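Local coordinates for protein dihydrofolate reductase (Enterococcus faecalis, PDB 4M7U) that probably catalyses the NADPH-dependent reduction of 7,8-dihydrofolate to 5,6,7,8-tetrahydrofolate, a step needed for glycine, purine and DNA precursor synthesis, at residues A[14-25]-A[125-136]. Sequence-based numbering, arbitrary orientation.
Sequences WAQDEQGVIGKE and MIHETFEGDTFF. With NAP (NADP nicotinamide-adenine-dinucleotide phosphate), chain B.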
ATOM      1  N   TRP A  14       4.374  -1.195   0.108  1.00 13.52           N
ATOM      2  CA  TRP A  14       4.460  -1.594  -1.287  1.00 11.08           C
ATOM      3  C   TRP A  14       5.761  -2.306  -1.563  1.00 17.35           C
ATOM      4  O   TRP A  14       6.706  -2.224  -0.766  1.00 11.71           O
ATOM      5  CB  TRP A  14       4.279  -0.391  -2.235  1.00 12.54           C
ATOM      6  CG  TRP A  14       5.470   0.514  -2.366  1.00 11.71           C
ATOM      7  CD1 TRP A  14       6.411   0.504  -3.364  1.00 11.87           C
ATOM      8  CD2 TRP A  14       5.851   1.563  -1.455  1.00 10.40           C
ATOM      9  NE1 TRP A  14       7.352   1.485  -3.126  1.00 17.67           N
ATOM     10  CE2 TRP A  14       7.035   2.137  -1.969  1.00 12.97           C
ATOM     11  CE3 TRP A  14       5.299   2.066  -0.272  1.00 13.65           C
ATOM     12  CZ2 TRP A  14       7.672   3.216  -1.326  1.00 16.74           C
ATOM     13  CZ3 TRP A  14       5.932   3.122   0.366  1.00 10.67           C
ATOM     14  CH2 TRP A  14       7.113   3.688  -0.166  1.00 17.94           C
ATOM     15  N   ALA A  15       5.783  -3.029  -2.681  1.00 11.95           N
ATOM     16  CA  ALA A  15       7.015  -3.582  -3.217  1.00 11.38           C
ATOM     17  C   ALA A  15       7.258  -2.916  -4.561  1.00 12.67           C
ATOM     18  O   ALA A  15       6.314  -2.673  -5.327  1.00 14.50           O
ATOM     19  CB  ALA A  15       6.909  -5.086  -3.385  1.00  9.95           C
ATOM     20  N   GLN A  16       8.520  -2.606  -4.843  1.00  9.87           N
ATOM     21  CA  GLN A  16       8.907  -2.078  -6.150  1.00  9.62           C
ATOM     22  C   GLN A  16      10.250  -2.665  -6.578  1.00 14.18           C
ATOM     23  O   GLN A  16      11.018  -3.154  -5.726  1.00 11.29           O
ATOM     24  CB  GLN A  16       9.014  -0.551  -6.092  1.00  7.80           C
ATOM     25  CG  GLN A  16      10.162  -0.066  -5.218  1.00 11.10           C
ATOM     26  CD  GLN A  16      10.336   1.426  -5.264  1.00 24.57           C
ATOM     27  OE1 GLN A  16       9.507   2.181  -4.741  1.00 25.94           O
ATOM     28  NE2 GLN A  16      11.421   1.872  -5.894  1.00 22.62           N
ATOM     29  N   ASP A  17      10.536  -2.587  -7.885  1.00 13.08           N
ATOM     30  CA  ASP A  17      11.822  -3.027  -8.435  1.00 12.89           C
ATOM     31  C   ASP A  17      12.809  -1.852  -8.470  1.00 12.95           C
ATOM     32  O   ASP A  17      12.464  -0.748  -8.049  1.00 14.83           O
ATOM     33  CB  ASP A  17      11.646  -3.712  -9.809  1.00 12.60           C
ATOM     34  CG  ASP A  17      11.508  -2.733 -10.972  1.00 12.66           C
ATOM     35  OD1 ASP A  17      11.391  -1.488 -10.751  1.00 12.75           O
ATOM     36  OD2 ASP A  17      11.499  -3.227 -12.137  1.00 13.36           O
ATOM     37  N   GLU A  18      14.025  -2.064  -8.956  1.00 13.50           N
ATOM     38  CA  GLU A  18      15.016  -0.981  -8.901  1.00 18.35           C
ATOM     39  C   GLU A  18      14.718   0.194  -9.864  1.00 22.59           C
ATOM     40  O   GLU A  18      15.358   1.239  -9.792  1.00 15.09           O
ATOM     41  CB  GLU A  18      16.450  -1.522  -9.057  1.00 16.30           C
ATOM     42  CG  GLU A  18      16.633  -2.474 -10.206  1.00 25.22           C
ATOM     43  CD  GLU A  18      17.962  -3.242 -10.162  1.00 37.05           C
ATOM     44  OE1 GLU A  18      18.637  -3.264  -9.096  1.00 30.34           O
ATOM     45  OE2 GLU A  18      18.327  -3.839 -11.204  1.00 32.00           O
ATOM     46  N   GLN A  19      13.728   0.034 -10.741  1.00 13.27           N
ATOM     47  CA  GLN A  19      13.312   1.133 -11.609  1.00 21.43           C
ATOM     48  C   GLN A  19      12.179   1.935 -10.986  1.00 16.08           C
ATOM     49  O   GLN A  19      11.807   2.991 -11.494  1.00 17.28           O
ATOM     50  CB  GLN A  19      12.827   0.592 -12.951  1.00 12.34           C
ATOM     51  CG  GLN A  19      13.840  -0.249 -13.683  1.00 15.69           C
ATOM     52  CD  GLN A  19      13.209  -1.031 -14.814  1.00 20.65           C
ATOM     53  OE1 GLN A  19      13.606  -0.891 -15.972  1.00 19.69           O
ATOM     54  NE2 GLN A  19      12.208  -1.860 -14.483  1.00 16.42           N
ATOM     55  N   GLY A  20      11.609   1.417  -9.904  1.00 10.40           N
ATOM     56  CA  GLY A  20      10.417   2.014  -9.333  1.00 10.72           C
ATOM     57  C   GLY A  20       9.133   1.397  -9.887  1.00 12.61           C
ATOM     58  O   GLY A  20       8.038   1.884  -9.602  1.00 13.85           O
ATOM     59  N   VAL A  21       9.250   0.332 -10.676  1.00 10.22           N
ATOM     60  CA  VAL A  21       8.046  -0.369 -11.167  1.00 18.06           C
ATOM     61  C   VAL A  21       7.269  -1.023 -10.023  1.00 17.00           C
ATOM     62  O   VAL A  21       7.861  -1.754  -9.213  1.00 15.38           O
ATOM     63  CB  VAL A  21       8.374  -1.494 -12.197  1.00 14.81           C
ATOM     64  CG1 VAL A  21       7.101  -2.249 -12.566  1.00 13.29           C
ATOM     65  CG2 VAL A  21       9.042  -0.929 -13.461  1.00 13.13           C
ATOM     66  N   ILE A  22       5.952  -0.785  -9.970  1.00 16.38           N
ATOM     67  CA  ILE A  22       5.070  -1.431  -8.980  1.00 13.43           C
ATOM     68  C   ILE A  22       3.966  -2.291  -9.595  1.00 19.85           C
ATOM     69  O   ILE A  22       3.318  -3.084  -8.903  1.00 15.13           O
ATOM     70  CB  ILE A  22       4.395  -0.419  -8.033  1.00 15.87           C
ATOM     71  CG1 ILE A  22       3.579   0.614  -8.829  1.00 17.60           C
ATOM     72  CG2 ILE A  22       5.428   0.236  -7.120  1.00  8.48           C
ATOM     73  CD1 ILE A  22       2.705   1.526  -7.953  1.00 11.14           C
ATOM     74  N   GLY A  23       3.746  -2.135 -10.891  1.00 15.42           N
ATOM     75  CA  GLY A  23       2.730  -2.921 -11.564  1.00 14.23           C
ATOM     76  C   GLY A  23       2.819  -2.924 -13.082  1.00 20.56           C
ATOM     77  O   GLY A  23       3.501  -2.086 -13.694  1.00 17.98           O
ATOM     78  N   LYS A  24       2.130  -3.890 -13.681  1.00 20.11           N
ATOM     79  CA  LYS A  24       2.004  -4.011 -15.130  1.00 26.92           C
ATOM     80  C   LYS A  24       0.637  -4.596 -15.474  1.00 35.75           C
ATOM     81  O   LYS A  24       0.328  -5.722 -15.055  1.00 39.74           O
ATOM     82  CB  LYS A  24       3.077  -4.945 -15.677  1.00 21.30           C
ATOM     83  CG  LYS A  24       2.846  -5.337 -17.134  1.00 27.39           C
ATOM     84  CD  LYS A  24       3.920  -6.277 -17.649  1.00 25.26           C
ATOM     85  CE  LYS A  24       3.975  -6.284 -19.192  1.00 53.60           C
ATOM     86  NZ  LYS A  24       2.728  -6.778 -19.857  1.00 47.02           N
ATOM     87  N   GLU A  25      -0.165  -3.850 -16.241  1.00 40.66           N
ATOM     88  CA  GLU A  25      -1.501  -4.298 -16.658  1.00 37.18           C
ATOM     89  C   GLU A  25      -2.308  -4.757 -15.435  1.00 46.39           C
ATOM     90  O   GLU A  25      -2.828  -5.884 -15.398  1.00 34.65           O
ATOM     91  CB  GLU A  25      -1.405  -5.420 -17.707  1.00 42.09           C
ATOM     92  CG  GLU A  25      -1.094  -4.950 -19.130  1.00 49.33           C
ATOM     93  CD  GLU A  25      -0.334  -6.000 -19.943  1.00 67.07           C
ATOM     94  OE1 GLU A  25       0.288  -6.901 -19.332  1.00 59.74           O
ATOM     95  OE2 GLU A  25      -0.354  -5.930 -21.194  1.00 71.53           O
ATOM     96  N   MET A 125      12.201  -3.344  -1.397  1.00 12.87           N
ATOM     97  CA  MET A 125      13.006  -2.974  -2.565  1.00 10.65           C
ATOM     98  C   MET A 125      13.554  -4.243  -3.220  1.00 15.85           C
ATOM     99  O   MET A 125      14.342  -4.977  -2.615  1.00 11.26           O
ATOM    100  CB  MET A 125      14.138  -2.020  -2.144  1.00 12.71           C
ATOM    101  CG  MET A 125      15.049  -1.564  -3.293  1.00 21.38           C
ATOM    102  SD  MET A 125      14.171  -0.953  -4.757  1.00 33.82           S
ATOM    103  CE  MET A 125      14.035   0.762  -4.361  1.00 20.75           C
ATOM    104  N   ILE A 126      13.115  -4.517  -4.444  1.00 11.72           N
ATOM    105  CA  ILE A 126      13.540  -5.723  -5.146  1.00 12.42           C
ATOM    106  C   ILE A 126      14.639  -5.385  -6.154  1.00 17.14           C
ATOM    107  O   ILE A 126      14.436  -4.592  -7.086  1.00 13.42           O
ATOM    108  CB  ILE A 126      12.347  -6.388  -5.868  1.00  9.17           C
ATOM    109  CG1 ILE A 126      11.194  -6.634  -4.875  1.00 11.10           C
ATOM    110  CG2 ILE A 126      12.771  -7.674  -6.512  1.00  9.55           C
ATOM    111  CD1 ILE A 126       9.915  -7.197  -5.531  1.00  5.93           C
ATOM    112  N   HIS A 127      15.805  -5.996  -5.964  1.00 12.20           N
ATOM    113  CA  HIS A 127      16.985  -5.654  -6.750  1.00 16.49           C
ATOM    114  C   HIS A 127      17.036  -6.460  -8.046  1.00 14.14           C
ATOM    115  O   HIS A 127      17.816  -7.401  -8.199  1.00 17.18           O
ATOM    116  CB  HIS A 127      18.253  -5.831  -5.912  1.00 11.76           C
ATOM    117  CG  HIS A 127      18.190  -5.124  -4.592  1.00  8.59           C
ATOM    118  ND1 HIS A 127      18.221  -3.749  -4.477  1.00 10.96           N
ATOM    119  CD2 HIS A 127      18.094  -5.612  -3.331  1.00 11.63           C
ATOM    120  CE1 HIS A 127      18.155  -3.421  -3.196  1.00 16.71           C
ATOM    121  NE2 HIS A 127      18.076  -4.520  -2.483  1.00 13.08           N
ATOM    122  N   GLU A 128      16.167  -6.071  -8.967  1.00 11.34           N
ATOM    123  CA  GLU A 128      16.056  -6.695 -10.271  1.00 14.45           C
ATOM    124  C   GLU A 128      15.199  -5.743 -11.081  1.00 18.41           C
ATOM    125  O   GLU A 128      14.484  -4.898 -10.516  1.00 14.09           O
ATOM    126  CB  GLU A 128      15.397  -8.081 -10.165  1.00 11.73           C
ATOM    127  CG  GLU A 128      15.520  -8.957 -11.419  1.00 15.57           C
ATOM    128  CD  GLU A 128      16.834  -8.728 -12.152  1.00 19.82           C
ATOM    129  OE1 GLU A 128      17.816  -9.434 -11.847  1.00 24.31           O
ATOM    130  OE2 GLU A 128      16.893  -7.832 -13.027  1.00 23.20           O
ATOM    131  N   THR A 129      15.275  -5.847 -12.402  1.00 11.90           N
ATOM    132  CA  THR A 129      14.431  -4.999 -13.241  1.00 17.92           C
ATOM    133  C   THR A 129      13.389  -5.831 -13.972  1.00 16.93           C
ATOM    134  O   THR A 129      13.697  -6.907 -14.489  1.00 15.48           O
ATOM    135  CB  THR A 129      15.239  -4.175 -14.258  1.00 15.82           C
ATOM    136  OG1 THR A 129      15.937  -5.057 -15.140  1.00 36.77           O
ATOM    137  CG2 THR A 129      16.225  -3.296 -13.554  1.00 13.77           C
ATOM    138  N   PHE A 130      12.160  -5.328 -14.002  1.00 12.61           N
ATOM    139  CA  PHE A 130      11.059  -5.997 -14.696  1.00 10.85           C
ATOM    140  C   PHE A 130      10.379  -5.005 -15.641  1.00 22.93           C
ATOM    141  O   PHE A 130      10.603  -3.785 -15.555  1.00 18.12           O
ATOM    142  CB  PHE A 130      10.031  -6.534 -13.693  1.00  8.97           C
ATOM    143  CG  PHE A 130      10.615  -7.460 -12.650  1.00 16.85           C
ATOM    144  CD1 PHE A 130      11.237  -6.954 -11.517  1.00 11.66           C
ATOM    145  CD2 PHE A 130      10.540  -8.834 -12.808  1.00  8.67           C
ATOM    146  CE1 PHE A 130      11.782  -7.812 -10.544  1.00 10.88           C
ATOM    147  CE2 PHE A 130      11.070  -9.696 -11.841  1.00 21.70           C
ATOM    148  CZ  PHE A 130      11.691  -9.180 -10.709  1.00 16.11           C
ATOM    149  N   GLU A 131       9.553  -5.523 -16.543  1.00 18.25           N
ATOM    150  CA  GLU A 131       8.794  -4.670 -17.452  1.00 21.32           C
ATOM    151  C   GLU A 131       7.477  -4.347 -16.775  1.00 20.53           C
ATOM    152  O   GLU A 131       6.783  -5.246 -16.284  1.00 23.80           O
ATOM    153  CB  GLU A 131       8.540  -5.372 -18.800  1.00 27.22           C
ATOM    154  CG  GLU A 131       9.777  -5.462 -19.693  1.00 43.53           C
ATOM    155  CD  GLU A 131       9.518  -6.126 -21.050  1.00 47.99           C
ATOM    156  OE1 GLU A 131       8.340  -6.377 -21.417  1.00 37.76           O
ATOM    157  OE2 GLU A 131      10.518  -6.393 -21.753  1.00 39.58           O
ATOM    158  N   GLY A 132       7.148  -3.062 -16.727  1.00 17.47           N
ATOM    159  CA  GLY A 132       5.893  -2.626 -16.154  1.00 22.00           C
ATOM    160  C   GLY A 132       5.470  -1.304 -16.756  1.00 26.25           C
ATOM    161  O   GLY A 132       6.239  -0.685 -17.507  1.00 18.42           O
ATOM    162  N   ASP A 133       4.259  -0.860 -16.421  1.00 16.78           N
ATOM    163  CA  ASP A 133       3.725   0.375 -16.978  1.00 16.92           C
ATOM    164  C   ASP A 133       3.357   1.360 -15.869  1.00 29.45           C
ATOM    165  O   ASP A 133       2.993   2.503 -16.148  1.00 30.14           O
ATOM    166  CB  ASP A 133       2.500   0.072 -17.839  1.00 25.11           C
ATOM    167  CG  ASP A 133       1.471  -0.768 -17.098  1.00 35.56           C
ATOM    168  OD1 ASP A 133       1.271  -0.513 -15.895  1.00 24.41           O
ATOM    169  OD2 ASP A 133       0.880  -1.696 -17.702  1.00 35.94           O
ATOM    170  N   THR A 134       3.452   0.915 -14.615  1.00 13.83           N
ATOM    171  CA  THR A 134       3.072   1.749 -13.473  1.00 14.56           C
ATOM    172  C   THR A 134       4.194   1.858 -12.441  1.00 15.84           C
ATOM    173  O   THR A 134       4.725   0.849 -11.962  1.00 16.45           O
ATOM    174  CB  THR A 134       1.823   1.197 -12.767  1.00 21.86           C
ATOM    175  OG1 THR A 134       0.812   0.891 -13.740  1.00 27.17           O
ATOM    176  CG2 THR A 134       1.288   2.217 -11.757  1.00 24.81           C
ATOM    177  N   PHE A 135       4.529   3.086 -12.079  1.00 14.53           N
ATOM    178  CA  PHE A 135       5.687   3.352 -11.255  1.00 19.29           C
ATOM    179  C   PHE A 135       5.294   3.985  -9.943  1.00 19.63           C
ATOM    180  O   PHE A 135       4.282   4.692  -9.865  1.00 15.75           O
ATOM    181  CB  PHE A 135       6.637   4.285 -12.011  1.00 18.15           C
ATOM    182  CG  PHE A 135       7.171   3.683 -13.274  1.00 19.98           C
ATOM    183  CD1 PHE A 135       6.390   3.627 -14.418  1.00 15.41           C
ATOM    184  CD2 PHE A 135       8.446   3.139 -13.309  1.00 20.38           C
ATOM    185  CE1 PHE A 135       6.874   3.047 -15.584  1.00 27.14           C
ATOM    186  CE2 PHE A 135       8.938   2.560 -14.473  1.00 18.03           C
ATOM    187  CZ  PHE A 135       8.151   2.513 -15.610  1.00 21.86           C
ATOM    188  N   PHE A 136       6.092   3.735  -8.910  1.00 16.96           N
ATOM    189  CA  PHE A 136       5.912   4.469  -7.678  1.00 12.76           C
ATOM    190  C   PHE A 136       6.095   5.948  -7.996  1.00 16.92           C
ATOM    191  O   PHE A 136       7.013   6.317  -8.724  1.00 17.64           O
ATOM    192  CB  PHE A 136       6.899   4.019  -6.607  1.00 19.04           C
ATOM    193  CG  PHE A 136       6.581   4.581  -5.274  1.00 12.70           C
ATOM    194  CD1 PHE A 136       5.557   4.036  -4.517  1.00 16.51           C
ATOM    195  CD2 PHE A 136       7.247   5.700  -4.808  1.00 15.31           C
ATOM    196  CE1 PHE A 136       5.224   4.579  -3.296  1.00 14.09           C
ATOM    197  CE2 PHE A 136       6.930   6.243  -3.591  1.00 14.17           C
ATOM    198  CZ  PHE A 136       5.911   5.682  -2.832  1.00 13.36           C
TER
HETATM  199  PA  NAP B 201      -4.661   3.281  -8.761  0.61 21.34           P
HETATM  200  O1A NAP B 201      -3.970   4.355  -7.865  0.61 13.92           O
HETATM  201  O2A NAP B 201      -4.648   1.907  -8.118  0.61 14.61           O
HETATM  202  O5B NAP B 201      -6.165   3.667  -8.966  0.61 20.41           O
HETATM  203  C5B NAP B 201      -6.501   4.893  -9.546  0.61 15.59           C
HETATM  204  C4B NAP B 201      -7.962   5.177  -9.396  0.61 17.63           C
HETATM  205  O4B NAP B 201      -8.468   5.201  -7.986  0.61 19.58           O
HETATM  206  C3B NAP B 201      -8.625   6.322 -10.124  0.61 20.03           C
HETATM  207  O3B NAP B 201      -8.709   6.341 -11.499  0.61 18.73           O
HETATM  208  C2B NAP B 201      -9.868   6.508  -9.337  0.39 17.68           C
HETATM  209  O2B NAP B 201     -10.975   5.734  -9.619  0.39 19.54           O
HETATM  210  C1B NAP B 201      -9.236   6.472  -7.962  0.61 18.56           C
HETATM  211  N9A NAP B 201      -8.917   7.469  -6.988  0.61 20.83           N
HETATM  212  C8A NAP B 201      -7.676   7.793  -6.621  0.61 19.07           C
HETATM  213  N7A NAP B 201      -7.772   8.935  -5.775  0.39 21.95           N
HETATM  214  C5A NAP B 201      -9.118   9.294  -5.682  0.39 22.76           C
HETATM  215  C6A NAP B 201      -9.757  10.330  -4.989  0.39 20.95           C
HETATM  216  N6A NAP B 201      -8.981  11.250  -4.200  0.61 16.74           N
HETATM  217  N1A NAP B 201     -11.081  10.433  -5.081  0.61 22.39           N
HETATM  218  C2A NAP B 201     -11.818   9.549  -5.827  0.39 18.35           C
HETATM  219  N3A NAP B 201     -11.183   8.519  -6.518  0.39 19.02           N
HETATM  220  C4A NAP B 201      -9.848   8.423  -6.422  0.39 21.53           C
HETATM  221  O3  NAP B 201      -4.022   3.221 -10.206  0.61 20.89           O
HETATM  222  PN  NAP B 201      -2.538   3.638 -10.581  0.61 20.82           P
HETATM  223  O1N NAP B 201      -2.383   5.187 -10.471  0.61 28.82           O
HETATM  224  O2N NAP B 201      -1.504   2.964  -9.705  0.61 17.80           O
HETATM  225  O5D NAP B 201      -2.338   3.113 -12.062  0.61 26.98           O
HETATM  226  C5D NAP B 201      -3.094   1.989 -12.446  0.61 21.65           C
HETATM  227  C4D NAP B 201      -3.466   1.848 -13.910  0.61 31.70           C
HETATM  228  O4D NAP B 201      -3.086   2.914 -14.867  0.61 28.70           O
HETATM  229  C3D NAP B 201      -3.279   0.517 -14.637  0.61 20.25           C
HETATM  230  O3D NAP B 201      -4.343  -0.178 -15.021  0.61 38.17           O
HETATM  231  C2D NAP B 201      -2.248   0.796 -15.694  0.61 24.92           C
HETATM  232  O2D NAP B 201      -2.118  -0.016 -16.801  0.61 32.32           O
HETATM  233  C1D NAP B 201      -2.256   2.296 -15.908  0.61 31.99           C
HETATM  234  N1N NAP B 201      -1.218   3.070 -16.544  0.61 37.40           N
HETATM  235  C2N NAP B 201      -0.753   2.950 -17.916  0.61 28.53           C
HETATM  236  C3N NAP B 201       0.280   3.937 -18.474  0.61 29.83           C
HETATM  237  C7N NAP B 201       0.208   4.218 -19.930  0.61 27.26           C
HETATM  238  O7N NAP B 201      -0.897   4.308 -20.451  0.61 31.84           O
HETATM  239  N7N NAP B 201       1.348   3.968 -20.751  0.61 23.51           N
HETATM  240  C4N NAP B 201       1.106   4.834 -17.518  0.61 33.30           C
HETATM  241  C5N NAP B 201       0.735   4.669 -16.019  0.61 30.05           C
HETATM  242  C6N NAP B 201      -0.336   3.660 -15.565  0.61 33.81           C
HETATM  243  P2B NAP B 201     -11.963   6.249 -10.729  0.61 19.40           P
HETATM  244  O1X NAP B 201     -11.195   6.374 -12.085  0.61 16.71           O
HETATM  245  O2X NAP B 201     -13.091   5.184 -10.890  0.39 20.91           O
HETATM  246  O3X NAP B 201     -12.505   7.596 -10.311  0.61 16.59           O
HETATM  247  O   HOH W   1      19.402  -6.094 -12.892  1.00 26.32           O
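Gln-16 pairs with Met-125 in parallel, Ile-126 N donating a hydrogen bond to Gln-16 O at 2.8 Å, whereas 21-23 runs antiparallel to 134-135, with classic bulges facing Thr-134 and Gly-23. With its CG anti to the backbone N (chi1 -170°), Phe-136 lays its ring over one face of the Trp-14 indole. In this offset stack the planes are 9° apart, and Phe-136 CE1 is 3.3 Å from Trp-14 CE2. The indole is pinned at its edge: Trp-14 NE1 donates in the ring plane to a lone pair of Gln-16 OE1 at 2.8 Å. Asp-17 ties the type I turn 17-20 to the facing loop. Its OD1 takes Gln-19 N and Val-21 N from opposite faces of the carboxylate, the first bond making an Asx turn. Its OD2 accepts from Phe-130 N at 2.9 Å and, on the syn side, from Gln-19 NE2, which also donates to Phe-130 O at 2.7 Å. Asp-133 OD2 receives Glu-25 N at 2.8 Å, while Asp-133 OD1 holds the Thr-134 hydroxyl. Thr-134 OG1 sits 3.5 Å from nicotinamide C6N. Here the counterpart of relatives' mobile active-site loop meets the FG loop of the dihydrofolate reductase fold.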